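Local structure of putative 4-amino-4-deoxychorismate lyase (Thermus thermophilus, 2ZGI) at residues 186-191 and 233-238; 166-171 and 195-200; 212-215 and 221-224; 131-136 and 157-162. The protein is a putative pyridoxal-phosphate-dependent 4-amino-4-deoxychorismate lyase of the class-IV aminotransferase family, probably acting as a lyase in making 4-aminobenzoate. All coordinates share one frame; numbering follows the deposited sequence.

Overall arrangement
Interactions 1, 2 and 3 form one continuous patch on one side of the chain's centre. Strands 164-169 and 212-217 are sheet neighbours, so interaction 2 joins interaction 3 through probable backbone hydrogen bonds, Phe168 N to His212 O at 2.7 Å and Leu166 N to Leu214 O at 2.8 Å. The helices of interaction 1 lie against this sheet, with Leu235 CB 3.7 Å from Leu222 CD2 of interaction 3. Interaction 4 holds the pyridine end of the cofactor and lies apart: its centre is about 23 Å from that of interaction 1, its nearest atoms about 6 Å from those of interaction 3. The Val188 side chain and Gly221 are each about 8 Å from the cofactor.

Interaction 1: 186-191 and 233-238; sequences EKVAEA and LPLIER
Ala191 is the small surface on which two side chains of the facing helix settle. Its CB meets CD2 of Leu235 at 3.5 Å, while CD of Arg238 lies 3.7 Å from the same methyl. One turn earlier, Val188 adds a second apolar contact, its CG1 reaching CD1 of Leu235 at 3.8 Å as the two side chains cross obliquely. Leu235 thus divides its two methyls between Val188 and Ala191, which stand three residues apart and so on the same face of their helix. With chi1 at 170°, CG1 of Val188 is swung opposite the backbone nitrogen, and this is the branch that touches Leu235. Arg238 runs out fully extended from CG to NE; it touches the methyl with CD, and the residue is exposed. Ala191 CB is oblique to its guanidinium.

The segment axes come no nearer than 10.5 Å, and their N-to-C directions differ by 133°. At that spacing the contact is made mainly by side chains. Phe239 extends it by packing on Lys187, Val188 and Ala191, and Leu235 is flanked by Leu195 and Leu222. On the outer side of its helix Lys187 forms a salt bridge with Glu40.

Helix 183-194 starts at the cofactor, where Ile183 N and Thr184 OG1 are hydrogen-bonded to pyridoxal phosphate. Here helix 233-239 packs on the helix that presents these two residues to the cofactor, within a class-IV pyridoxal-phosphate-dependent aminotransferase fold.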
loop_
_atom_site.group_PDB
_atom_site.type_symbol
_atom_site.label_atom_id
_atom_site.label_comp_id
_atom_site.label_asym_id
_atom_site.label_seq_id
_atom_site.Cartn_x
_atom_site.Cartn_y
_atom_site.Cartn_z
ATOM N N GLU D 186 -4.879 -23.678 -17.598
ATOM C CA GLU D 186 -4.526 -25.085 -17.351
ATOM C C GLU D 186 -4.480 -25.938 -18.628
ATOM O O GLU D 186 -3.594 -26.770 -18.808
ATOM C CB GLU D 186 -5.451 -25.677 -16.291
ATOM C CG GLU D 186 -5.253 -25.024 -14.906
ATOM C CD GLU D 186 -3.820 -25.143 -14.385
ATOM O OE1 GLU D 186 -3.147 -26.191 -14.634
ATOM O OE2 GLU D 186 -3.365 -24.172 -13.736
ATOM N N LYS D 187 -5.433 -25.712 -19.520
ATOM C CA LYS D 187 -5.443 -26.382 -20.803
ATOM C C LYS D 187 -4.251 -25.931 -21.637
ATOM O O LYS D 187 -3.612 -26.755 -22.283
ATOM C CB LYS D 187 -6.756 -26.129 -21.558
ATOM C CG LYS D 187 -8.031 -26.603 -20.841
ATOM C CD LYS D 187 -7.914 -27.995 -20.230
ATOM C CE LYS D 187 -9.302 -28.553 -19.950
ATOM N NZ LYS D 187 -9.342 -30.018 -19.990
ATOM N N VAL D 188 -3.946 -24.633 -21.615
ATOM C CA VAL D 188 -2.802 -24.128 -22.375
ATOM C C VAL D 188 -1.491 -24.754 -21.857
ATOM O O VAL D 188 -0.655 -25.201 -22.655
ATOM C CB VAL D 188 -2.744 -22.589 -22.443
ATOM C CG1 VAL D 188 -1.423 -22.133 -23.035
ATOM C CG2 VAL D 188 -3.898 -22.042 -23.298
ATOM N N ALA D 189 -1.348 -24.811 -20.535
ATOM C CA ALA D 189 -0.216 -25.464 -19.884
ATOM C C ALA D 189 -0.062 -26.905 -20.393
ATOM O O ALA D 189 1.013 -27.299 -20.889
ATOM C CB ALA D 189 -0.414 -25.445 -18.373
ATOM N N GLU D 190 -1.158 -27.653 -20.301
ATOM C CA GLU D 190 -1.237 -29.044 -20.742
ATOM C C GLU D 190 -0.727 -29.225 -22.176
ATOM O O GLU D 190 0.144 -30.050 -22.427
ATOM C CB GLU D 190 -2.673 -29.541 -20.611
ATOM C CG GLU D 190 -2.803 -31.043 -20.529
ATOM C CD GLU D 190 -4.178 -31.550 -20.926
ATOM O OE1 GLU D 190 -4.981 -30.773 -21.501
ATOM O OE2 GLU D 190 -4.443 -32.749 -20.682
ATOM N N ALA D 191 -1.261 -28.433 -23.103
ATOM C CA ALA D 191 -0.830 -28.440 -24.497
ATOM C C ALA D 191 0.640 -28.041 -24.703
ATOM O O ALA D 191 1.306 -28.570 -25.602
ATOM C CB ALA D 191 -1.744 -27.561 -25.316
ATOM N N LEU D 233 3.079 -20.072 -31.701
ATOM C CA LEU D 233 2.129 -20.198 -32.804
ATOM C C LEU D 233 1.263 -21.469 -32.749
ATOM O O LEU D 233 0.044 -21.366 -32.826
ATOM C CB LEU D 233 2.821 -20.046 -34.165
ATOM C CG LEU D 233 2.392 -18.822 -34.977
ATOM C CD1 LEU D 233 0.850 -18.809 -35.165
ATOM C CD2 LEU D 233 2.914 -17.508 -34.363
ATOM N N PRO D 234 1.890 -22.659 -32.625
ATOM C CA PRO D 234 1.174 -23.906 -32.348
ATOM C C PRO D 234 0.093 -23.799 -31.273
ATOM O O PRO D 234 -1.027 -24.292 -31.475
ATOM C CB PRO D 234 2.287 -24.846 -31.857
ATOM C CG PRO D 234 3.585 -24.253 -32.371
ATOM C CD PRO D 234 3.290 -22.935 -33.017
ATOM N N LEU D 235 0.431 -23.190 -30.135
ATOM C CA LEU D 235 -0.505 -23.069 -29.008
ATOM C C LEU D 235 -1.644 -22.116 -29.323
ATOM O O LEU D 235 -2.791 -22.386 -28.982
ATOM C CB LEU D 235 0.212 -22.575 -27.749
ATOM C CG LEU D 235 0.869 -23.561 -26.789
ATOM C CD1 LEU D 235 1.316 -22.792 -25.565
ATOM C CD2 LEU D 235 -0.067 -24.674 -26.406
ATOM N N ILE D 236 -1.307 -20.993 -29.956
ATOM C CA ILE D 236 -2.305 -20.015 -30.375
ATOM C C ILE D 236 -3.318 -20.646 -31.353
ATOM O O ILE D 236 -4.536 -20.510 -31.183
ATOM C CB ILE D 236 -1.615 -18.756 -30.928
ATOM C CG1 ILE D 236 -0.956 -18.004 -29.756
ATOM C CG2 ILE D 236 -2.614 -17.868 -31.698
ATOM C CD1 ILE D 236 0.203 -17.147 -30.147
ATOM N N GLU D 237 -2.802 -21.373 -32.344
ATOM C CA GLU D 237 -3.631 -22.145 -33.280
ATOM C C GLU D 237 -4.596 -23.078 -32.561
ATOM O O GLU D 237 -5.788 -23.089 -32.868
ATOM C CB GLU D 237 -2.761 -22.981 -34.232
ATOM C CG GLU D 237 -2.188 -22.189 -35.374
ATOM C CD GLU D 237 -1.165 -22.978 -36.160
ATOM O OE1 GLU D 237 -0.521 -23.884 -35.577
ATOM O OE2 GLU D 237 -0.999 -22.678 -37.360
ATOM N N ARG D 238 -4.078 -23.850 -31.605
ATOM C CA ARG D 238 -4.888 -24.850 -30.903
ATOM C C ARG D 238 -6.078 -24.246 -30.161
ATOM O O ARG D 238 -7.128 -24.871 -30.079
ATOM C CB ARG D 238 -4.066 -25.707 -29.918
ATOM C CG ARG D 238 -4.937 -26.769 -29.197
ATOM C CD ARG D 238 -4.160 -27.597 -28.182
ATOM N NE ARG D 238 -4.980 -28.685 -27.637
ATOM C CZ ARG D 238 -5.052 -29.911 -28.158
ATOM N NH1 ARG D 238 -4.351 -30.225 -29.243
ATOM N NH2 ARG D 238 -5.832 -30.829 -27.594
#

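Interaction 2: 166-171 and 195-200; sequences LLFREG and LGLRVE
The carbonyl oxygen of Gly171 is the atom on which the contact with Leu197 and Arg198 gathers. A water donates to Gly171 O at 2.8 Å and makes a weak, long bond to Gly196 O, so that solvent bridges the two segments at their exposed end. CD2 of Leu197 lies against the same oxygen at 3.7 Å. Arg198 N comes to 3.5 Å from Gly171 O without bonding it; the backbone of Arg198 pairs with Leu173 instead.

Deeper in, CD2 of Leu197 also meets the ring of Phe168, 3.9 Å from CE1. The methyl arrives at the ring edge, close to its plane, and the two side chains cross at about a right angle. Phe168 reaches it because CG stands opposite the backbone nitrogen (chi1 -177°), which swings the ring out so that its CE1 edge meets Leu197; Pro229, Glu231 and Leu232 touch it as well.

The two segments are joined through strand 172-176 and helix 183-194. Glu170 and Gly171 turn the chain from strand 164-169 into the antiparallel strand 172-176, and the helix then carries it to strand 198-202, which runs parallel beside 172-176: from 172-176 to 198-202 the chain makes a beta-alpha-beta crossover. The helix ends in a Schellman motif, with Gly196 at positive phi, and Leu197, just after it, also touches Ala192 of the helix.

At the outer edge, Arg198 NH1 forms a salt bridge with Glu200 OE2 at 2.6 Å, although the N-H...O angle is only 118° and the hydrogen bond is weak. Glu200 packs in turn on Arg198 of the second subunit.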
loop_
_atom_site.group_PDB
_atom_site.type_symbol
_atom_site.label_atom_id
_atom_site.label_comp_id
_atom_site.label_asym_id
_atom_site.label_seq_id
_atom_site.Cartn_x
_atom_site.Cartn_y
_atom_site.Cartn_z
ATOM N N LEU D 166 -0.193 -15.214 -18.830
ATOM C CA LEU D 166 0.928 -16.154 -18.899
ATOM C C LEU D 166 2.156 -15.427 -19.421
ATOM O O LEU D 166 2.039 -14.481 -20.199
ATOM C CB LEU D 166 0.626 -17.305 -19.864
ATOM C CG LEU D 166 -0.481 -18.326 -19.580
ATOM C CD1 LEU D 166 -1.830 -17.874 -20.118
ATOM C CD2 LEU D 166 -0.105 -19.606 -20.285
ATOM N N LEU D 167 3.332 -15.904 -19.017
ATOM C CA LEU D 167 4.596 -15.339 -19.474
ATOM C C LEU D 167 5.434 -16.413 -20.169
ATOM O O LEU D 167 5.596 -17.511 -19.641
ATOM C CB LEU D 167 5.363 -14.773 -18.280
ATOM C CG LEU D 167 6.711 -14.092 -18.548
ATOM C CD1 LEU D 167 6.529 -12.807 -19.324
ATOM C CD2 LEU D 167 7.408 -13.829 -17.221
ATOM N N PHE D 168 5.964 -16.094 -21.348
ATOM C CA PHE D 168 6.835 -17.020 -22.058
ATOM C C PHE D 168 8.196 -16.401 -22.304
ATOM O O PHE D 168 8.308 -15.345 -22.928
ATOM C CB PHE D 168 6.227 -17.474 -23.390
ATOM C CG PHE D 168 7.074 -18.488 -24.124
ATOM C CD1 PHE D 168 7.050 -19.823 -23.755
ATOM C CD2 PHE D 168 7.914 -18.095 -25.162
ATOM C CE1 PHE D 168 7.844 -20.765 -24.424
ATOM C CE2 PHE D 168 8.701 -19.022 -25.832
ATOM C CZ PHE D 168 8.660 -20.365 -25.463
ATOM N N ARG D 169 9.229 -17.079 -21.808
ATOM C CA ARG D 169 10.619 -16.654 -22.007
ATOM C C ARG D 169 11.506 -17.865 -22.291
ATOM O O ARG D 169 11.339 -18.929 -21.692
ATOM C CB ARG D 169 11.125 -15.854 -20.798
ATOM C CG ARG D 169 12.590 -15.405 -20.891
ATOM C CD ARG D 169 13.129 -14.718 -19.609
ATOM N NE ARG D 169 12.859 -15.441 -18.360
ATOM C CZ ARG D 169 11.961 -15.056 -17.452
ATOM N NH1 ARG D 169 11.244 -13.954 -17.657
ATOM N NH2 ARG D 169 11.775 -15.763 -16.337
ATOM N N GLU D 170 12.442 -17.684 -23.225
ATOM C CA GLU D 170 13.399 -18.720 -23.619
ATOM C C GLU D 170 12.654 -19.969 -24.135
ATOM O O GLU D 170 12.342 -20.068 -25.335
ATOM C CB GLU D 170 14.390 -19.052 -22.480
ATOM C CG GLU D 170 14.903 -17.839 -21.635
ATOM C CD GLU D 170 15.868 -16.892 -22.378
ATOM O OE1 GLU D 170 16.921 -17.361 -22.871
ATOM O OE2 GLU D 170 15.591 -15.669 -22.435
ATOM N N GLY D 171 12.349 -20.910 -23.245
ATOM C CA GLY D 171 11.552 -22.069 -23.647
ATOM C C GLY D 171 10.595 -22.549 -22.578
ATOM O O GLY D 171 10.131 -23.702 -22.616
ATOM N N LEU D 195 3.960 -30.071 -26.261
ATOM C CA LEU D 195 4.785 -29.473 -27.312
ATOM C C LEU D 195 6.287 -29.540 -27.009
ATOM O O LEU D 195 7.115 -29.080 -27.803
ATOM C CB LEU D 195 4.393 -28.006 -27.524
ATOM C CG LEU D 195 3.103 -27.628 -28.247
ATOM C CD1 LEU D 195 3.052 -26.120 -28.358
ATOM C CD2 LEU D 195 2.998 -28.285 -29.629
ATOM N N GLY D 196 6.630 -30.111 -25.861
ATOM C CA GLY D 196 8.009 -30.121 -25.384
ATOM C C GLY D 196 8.406 -28.782 -24.796
ATOM O O GLY D 196 9.576 -28.395 -24.846
ATOM N N LEU D 197 7.426 -28.055 -24.262
ATOM C CA LEU D 197 7.711 -26.840 -23.503
ATOM C C LEU D 197 7.623 -27.138 -22.018
ATOM O O LEU D 197 6.784 -27.936 -21.576
ATOM C CB LEU D 197 6.764 -25.696 -23.872
ATOM C CG LEU D 197 6.771 -25.161 -25.307
ATOM C CD1 LEU D 197 5.602 -24.228 -25.506
ATOM C CD2 LEU D 197 8.073 -24.442 -25.627
ATOM N N ARG D 198 8.514 -26.507 -21.264
ATOM C CA ARG D 198 8.517 -26.588 -19.814
ATOM C C ARG D 198 7.513 -25.578 -19.270
ATOM O O ARG D 198 7.292 -24.525 -19.876
ATOM C CB ARG D 198 9.919 -26.277 -19.275
ATOM C CG ARG D 198 10.087 -26.433 -17.765
ATOM C CD ARG D 198 11.542 -26.208 -17.357
ATOM N NE ARG D 198 11.947 -24.805 -17.469
ATOM C CZ ARG D 198 12.211 -24.014 -16.428
ATOM N NH1 ARG D 198 12.119 -24.487 -15.188
ATOM N NH2 ARG D 198 12.575 -22.748 -16.624
ATOM N N VAL D 199 6.903 -25.910 -18.135
ATOM C CA VAL D 199 5.890 -25.060 -17.521
ATOM C C VAL D 199 6.137 -24.902 -16.017
ATOM O O VAL D 199 6.263 -25.893 -15.275
ATOM C CB VAL D 199 4.450 -25.593 -17.802
ATOM C CG1 VAL D 199 3.421 -24.953 -16.857
ATOM C CG2 VAL D 199 4.075 -25.333 -19.244
ATOM N N GLU D 200 6.223 -23.656 -15.577
ATOM C CA GLU D 200 6.365 -23.337 -14.160
ATOM C C GLU D 200 5.288 -22.362 -13.698
ATOM O O GLU D 200 4.812 -21.555 -14.488
ATOM C CB GLU D 200 7.717 -22.689 -13.903
ATOM C CG GLU D 200 8.914 -23.603 -14.101
ATOM C CD GLU D 200 10.111 -23.097 -13.321
ATOM O OE1 GLU D 200 10.142 -23.315 -12.079
ATOM O OE2 GLU D 200 11.006 -22.465 -13.943
HETATM O O HOH W 1 11.528 -26.125 -23.044
#

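Interaction 3: 212-215 and 221-224; sequences HLLL and GLLP
Leu214 and Leu222 form the apolar centre of this beta hairpin, in which strand 212-217 turns back antiparallel against strand 223-224. CD1 of Leu222 rests on CB of Leu214 at 3.8 Å, and CD2 of Leu214 lies 4.0 Å from Leu222 CG. The chain turns a corner at Leu222, where CG stands opposite the backbone nitrogen (chi1 179°), and the isobutyl group is brought back over Leu214. Leu235 and Phe239 of helix 233-239 also pack on Leu222. Were Leu222 cut back to alanine, Leu214 would probably lose its branched neighbour and a gap would open beneath that helix.

On the same face of the sheet as Leu214 lies Pro224, their CA atoms 4.3 Å apart as a non-hydrogen-bonded pair, a place that suits a proline, which has no N-H to offer. The other face carries Leu215 and Leu223, whose CB atoms just meet; Leu223 goes on to pack against Leu104 and Tyr105.

The polar edge is the backbone of Leu215 and Leu223. Leu215 N donates to Leu223 O at 2.7 Å, and Leu223 N returns the bond to Leu215 O at 2.8 Å with a nearly straight N-H...O angle of 170°; both donors lie in the plane of the carbonyl they reach. Leu215 O also receives a CA-H...O contact from Leu222 CA at 3.4 Å.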
loop_
_atom_site.group_PDB
_atom_site.type_symbol
_atom_site.label_atom_id
_atom_site.label_comp_id
_atom_site.label_asym_id
_atom_site.label_seq_id
_atom_site.Cartn_x
_atom_site.Cartn_y
_atom_site.Cartn_z
ATOM N N HIS D 212 7.391 -12.792 -23.415
ATOM C CA HIS D 212 6.125 -12.598 -24.107
ATOM C C HIS D 212 4.963 -12.911 -23.182
ATOM O O HIS D 212 4.845 -14.031 -22.678
ATOM C CB HIS D 212 6.073 -13.462 -25.367
ATOM C CG HIS D 212 7.150 -13.132 -26.351
ATOM N ND1 HIS D 212 7.031 -12.105 -27.264
ATOM C CD2 HIS D 212 8.382 -13.661 -26.532
ATOM C CE1 HIS D 212 8.134 -12.034 -27.987
ATOM N NE2 HIS D 212 8.970 -12.970 -27.567
ATOM N N LEU D 213 4.139 -11.898 -22.936
ATOM C CA LEU D 213 2.876 -12.087 -22.226
ATOM C C LEU D 213 1.807 -12.649 -23.158
ATOM O O LEU D 213 1.801 -12.369 -24.365
ATOM C CB LEU D 213 2.368 -10.777 -21.609
ATOM C CG LEU D 213 2.897 -10.364 -20.226
ATOM C CD1 LEU D 213 2.239 -9.051 -19.784
ATOM C CD2 LEU D 213 2.682 -11.466 -19.153
ATOM N N LEU D 214 0.934 -13.477 -22.595
ATOM C CA LEU D 214 -0.241 -13.955 -23.296
ATOM C C LEU D 214 -1.416 -13.992 -22.317
ATOM O O LEU D 214 -1.219 -13.960 -21.090
ATOM C CB LEU D 214 -0.016 -15.343 -23.925
ATOM C CG LEU D 214 1.088 -15.554 -24.987
ATOM C CD1 LEU D 214 2.326 -16.108 -24.305
ATOM C CD2 LEU D 214 0.627 -16.506 -26.088
ATOM N N LEU D 215 -2.624 -14.054 -22.882
ATOM C CA LEU D 215 -3.874 -14.037 -22.138
ATOM C C LEU D 215 -4.722 -15.243 -22.510
ATOM O O LEU D 215 -4.960 -15.491 -23.689
ATOM C CB LEU D 215 -4.651 -12.750 -22.452
ATOM C CG LEU D 215 -3.969 -11.408 -22.131
ATOM C CD1 LEU D 215 -4.835 -10.266 -22.659
ATOM C CD2 LEU D 215 -3.711 -11.259 -20.613
ATOM N N GLY D 221 -9.897 -17.762 -26.005
ATOM C CA GLY D 221 -8.857 -18.739 -26.297
ATOM C C GLY D 221 -7.508 -18.324 -25.722
ATOM O O GLY D 221 -7.386 -18.078 -24.518
ATOM N N LEU D 222 -6.495 -18.248 -26.579
ATOM C CA LEU D 222 -5.155 -17.813 -26.160
ATOM C C LEU D 222 -4.716 -16.676 -27.056
ATOM O O LEU D 222 -4.554 -16.838 -28.288
ATOM C CB LEU D 222 -4.151 -18.969 -26.229
ATOM C CG LEU D 222 -2.694 -18.666 -25.853
ATOM C CD1 LEU D 222 -2.531 -18.183 -24.398
ATOM C CD2 LEU D 222 -1.815 -19.882 -26.139
ATOM N N LEU D 223 -4.556 -15.519 -26.435
ATOM C CA LEU D 223 -4.325 -14.295 -27.158
ATOM C C LEU D 223 -2.954 -13.749 -26.763
ATOM O O LEU D 223 -2.667 -13.596 -25.561
ATOM C CB LEU D 223 -5.450 -13.334 -26.791
ATOM C CG LEU D 223 -5.831 -12.055 -27.514
ATOM C CD1 LEU D 223 -6.142 -12.218 -29.001
ATOM C CD2 LEU D 223 -7.049 -11.546 -26.780
ATOM N N PRO D 224 -2.090 -13.471 -27.764
ATOM C CA PRO D 224 -0.789 -12.943 -27.401
ATOM C C PRO D 224 -0.865 -11.449 -27.143
ATOM O O PRO D 224 -1.683 -10.758 -27.754
ATOM C CB PRO D 224 0.060 -13.218 -28.649
ATOM C CG PRO D 224 -0.900 -13.124 -29.792
ATOM C CD PRO D 224 -2.249 -13.586 -29.232
#

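Interaction 4: 131-136 and 157-162; sequences LPYRLA and VVDGSR. With PLP (pyridoxal-5'-phosphate), chain P.
Tyr133 reaches from helix 131-142 across Ser161 to the cofactor, forming with strand 157-160 one wall of the pyridoxal phosphate pocket. With chi1 at -54° its CG is opposite the carbonyl carbon, and the ring points into the site, where CE1 lies 3.4 Å from the C2A methyl of the cofactor, obliquely to the ring. Gly160 O sits at the ring edge beside CD1, while Ser161 O lies 3.6 Å from Tyr133 CB. The ring of Tyr130 meets that of Tyr133 as well.

Asp159 stands at a classic beta bulge, where it and Val158 both face Leu150. Its chi1 of -134° lies away from the usual staggered positions, yet the carboxylate is held at both oxygens. OD1 comes 2.9 Å from N1 of the cofactor and takes a weak bond from Gly160 N. OD2 accepts from Leu180 N; a water lies 2.7 Å from OD2 and probably donates to it, and that water is also hydrogen-bonded to Tyr133 OH at 2.6 Å. Replacing Asp159 by alanine would probably leave N1 without its acidic neighbour and cut the water-mediated link to Tyr133. An acidic group beside the pyridine nitrogen is familiar in pyridoxal phosphate enzymes.

Ser161 turns OG to the crowded position between backbone N and carbonyl carbon (chi1 83°), where it bonds Glu147 OE2. Its CB, not its hydroxyl, presses on the helix, 3.3 Å from Tyr133 O.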
loop_
_atom_site.group_PDB
_atom_site.type_symbol
_atom_site.label_atom_id
_atom_site.label_comp_id
_atom_site.label_asym_id
_atom_site.label_seq_id
_atom_site.Cartn_x
_atom_site.Cartn_y
_atom_site.Cartn_z
ATOM N N LEU D 131 -16.364 -6.008 -9.060
ATOM C CA LEU D 131 -16.098 -4.566 -9.288
ATOM C C LEU D 131 -14.625 -4.205 -9.595
ATOM O O LEU D 131 -14.352 -3.453 -10.549
ATOM C CB LEU D 131 -16.653 -3.757 -8.122
ATOM C CG LEU D 131 -16.965 -2.277 -8.330
ATOM C CD1 LEU D 131 -17.685 -2.029 -9.637
ATOM C CD2 LEU D 131 -17.720 -1.741 -7.110
ATOM N N PRO D 132 -13.666 -4.741 -8.811
ATOM C CA PRO D 132 -12.264 -4.434 -9.142
ATOM C C PRO D 132 -11.885 -4.807 -10.586
ATOM O O PRO D 132 -11.156 -4.059 -11.240
ATOM C CB PRO D 132 -11.464 -5.287 -8.143
ATOM C CG PRO D 132 -12.424 -5.449 -6.948
ATOM C CD PRO D 132 -13.783 -5.578 -7.604
ATOM N N TYR D 133 -12.383 -5.947 -11.074
ATOM C CA TYR D 133 -12.143 -6.407 -12.433
ATOM C C TYR D 133 -12.825 -5.474 -13.424
ATOM O O TYR D 133 -12.245 -5.103 -14.435
ATOM C CB TYR D 133 -12.622 -7.856 -12.618
ATOM C CG TYR D 133 -12.016 -8.775 -11.578
ATOM C CD1 TYR D 133 -10.740 -9.334 -11.757
ATOM C CD2 TYR D 133 -12.698 -9.050 -10.396
ATOM C CE1 TYR D 133 -10.176 -10.160 -10.752
ATOM C CE2 TYR D 133 -12.148 -9.844 -9.416
ATOM C CZ TYR D 133 -10.903 -10.416 -9.602
ATOM O OH TYR D 133 -10.411 -11.218 -8.593
ATOM N N ARG D 134 -14.039 -5.058 -13.119
ATOM C CA ARG D 134 -14.695 -4.064 -14.015
ATOM C C ARG D 134 -13.845 -2.803 -14.129
ATOM O O ARG D 134 -13.538 -2.343 -15.236
ATOM C CB ARG D 134 -16.084 -3.697 -13.509
ATOM C CG ARG D 134 -17.099 -4.862 -13.490
ATOM C CD ARG D 134 -18.472 -4.362 -13.073
ATOM N NE ARG D 134 -18.952 -3.278 -13.930
ATOM C CZ ARG D 134 -19.598 -3.433 -15.085
ATOM N NH1 ARG D 134 -19.901 -4.643 -15.558
ATOM N NH2 ARG D 134 -19.966 -2.352 -15.770
ATOM N N LEU D 135 -13.457 -2.258 -12.977
ATOM C CA LEU D 135 -12.669 -1.019 -12.918
ATOM C C LEU D 135 -11.310 -1.159 -13.628
ATOM O O LEU D 135 -10.856 -0.215 -14.325
ATOM C CB LEU D 135 -12.505 -0.556 -11.468
ATOM C CG LEU D 135 -13.798 -0.160 -10.774
ATOM C CD1 LEU D 135 -13.591 -0.109 -9.264
ATOM C CD2 LEU D 135 -14.444 1.176 -11.347
ATOM N N ALA D 136 -10.679 -2.334 -13.486
ATOM C CA ALA D 136 -9.444 -2.624 -14.182
ATOM C C ALA D 136 -9.630 -2.621 -15.718
ATOM O O ALA D 136 -8.788 -2.050 -16.457
ATOM C CB ALA D 136 -8.819 -3.955 -13.689
ATOM N N VAL D 157 1.720 -9.013 -9.927
ATOM C CA VAL D 157 0.695 -8.988 -10.986
ATOM C C VAL D 157 0.057 -10.368 -11.032
ATOM O O VAL D 157 0.720 -11.371 -11.383
ATOM C CB VAL D 157 1.265 -8.669 -12.379
ATOM C CG1 VAL D 157 0.134 -8.645 -13.440
ATOM C CG2 VAL D 157 2.059 -7.328 -12.369
ATOM N N VAL D 158 -1.221 -10.442 -10.675
ATOM C CA VAL D 158 -1.857 -11.769 -10.511
ATOM C C VAL D 158 -3.083 -12.143 -11.379
ATOM O O VAL D 158 -3.578 -13.285 -11.296
ATOM C CB VAL D 158 -2.215 -12.019 -9.018
ATOM C CG1 VAL D 158 -0.953 -11.903 -8.133
ATOM C CG2 VAL D 158 -3.306 -11.071 -8.550
ATOM N N ASP D 159 -3.626 -11.205 -12.147
ATOM C CA ASP D 159 -4.796 -11.554 -12.955
ATOM C C ASP D 159 -5.035 -10.497 -14.009
ATOM O O ASP D 159 -4.496 -9.352 -13.930
ATOM C CB ASP D 159 -6.049 -11.745 -12.067
ATOM C CG ASP D 159 -6.864 -13.015 -12.415
ATOM O OD1 ASP D 159 -6.860 -13.437 -13.593
ATOM O OD2 ASP D 159 -7.533 -13.582 -11.497
ATOM N N GLY D 160 -5.794 -10.900 -15.026
ATOM C CA GLY D 160 -6.444 -9.960 -15.941
ATOM C C GLY D 160 -7.881 -9.773 -15.485
ATOM O O GLY D 160 -8.360 -10.538 -14.654
ATOM N N SER D 161 -8.588 -8.775 -16.010
ATOM C CA SER D 161 -10.002 -8.588 -15.618
ATOM C C SER D 161 -10.918 -9.787 -16.007
ATOM O O SER D 161 -11.847 -10.128 -15.265
ATOM C CB SER D 161 -10.564 -7.276 -16.194
ATOM O OG SER D 161 -10.992 -7.479 -17.536
ATOM N N ARG D 162 -10.643 -10.422 -17.149
ATOM C CA ARG D 162 -11.408 -11.605 -17.562
ATOM C C ARG D 162 -10.566 -12.649 -18.272
ATOM O O ARG D 162 -11.099 -13.615 -18.830
ATOM C CB ARG D 162 -12.628 -11.223 -18.403
ATOM C CG ARG D 162 -12.429 -10.033 -19.312
ATOM C CD ARG D 162 -11.706 -10.397 -20.609
ATOM N NE ARG D 162 -12.201 -9.564 -21.721
ATOM C CZ ARG D 162 -11.596 -8.469 -22.193
ATOM N NH1 ARG D 162 -10.438 -8.031 -21.675
ATOM N NH2 ARG D 162 -12.165 -7.800 -23.188
HETATM N N1 PLP P . -9.481 -14.008 -14.757
HETATM C C2 PLP P . -10.652 -13.631 -14.203
HETATM C C2A PLP P . -10.657 -12.535 -13.177
HETATM C C3 PLP P . -11.847 -14.242 -14.599
HETATM O O3 PLP P . -13.005 -13.827 -14.013
HETATM C C4 PLP P . -11.800 -15.273 -15.545
HETATM C C4A PLP P . -13.033 -16.026 -16.000
HETATM C C5 PLP P . -10.571 -15.662 -16.074
HETATM C C6 PLP P . -9.424 -14.997 -15.646
HETATM C C5A PLP P . -10.441 -16.741 -17.128
HETATM O O4P PLP P . -10.807 -18.053 -16.698
HETATM P P PLP P . -11.240 -19.224 -17.700
HETATM O O1P PLP P . -10.044 -19.548 -18.560
HETATM O O2P PLP P . -12.383 -18.748 -18.569
HETATM O O3P PLP P . -11.631 -20.256 -16.694
HETATM O O HOH W 2 -8.580 -12.980 -9.118
#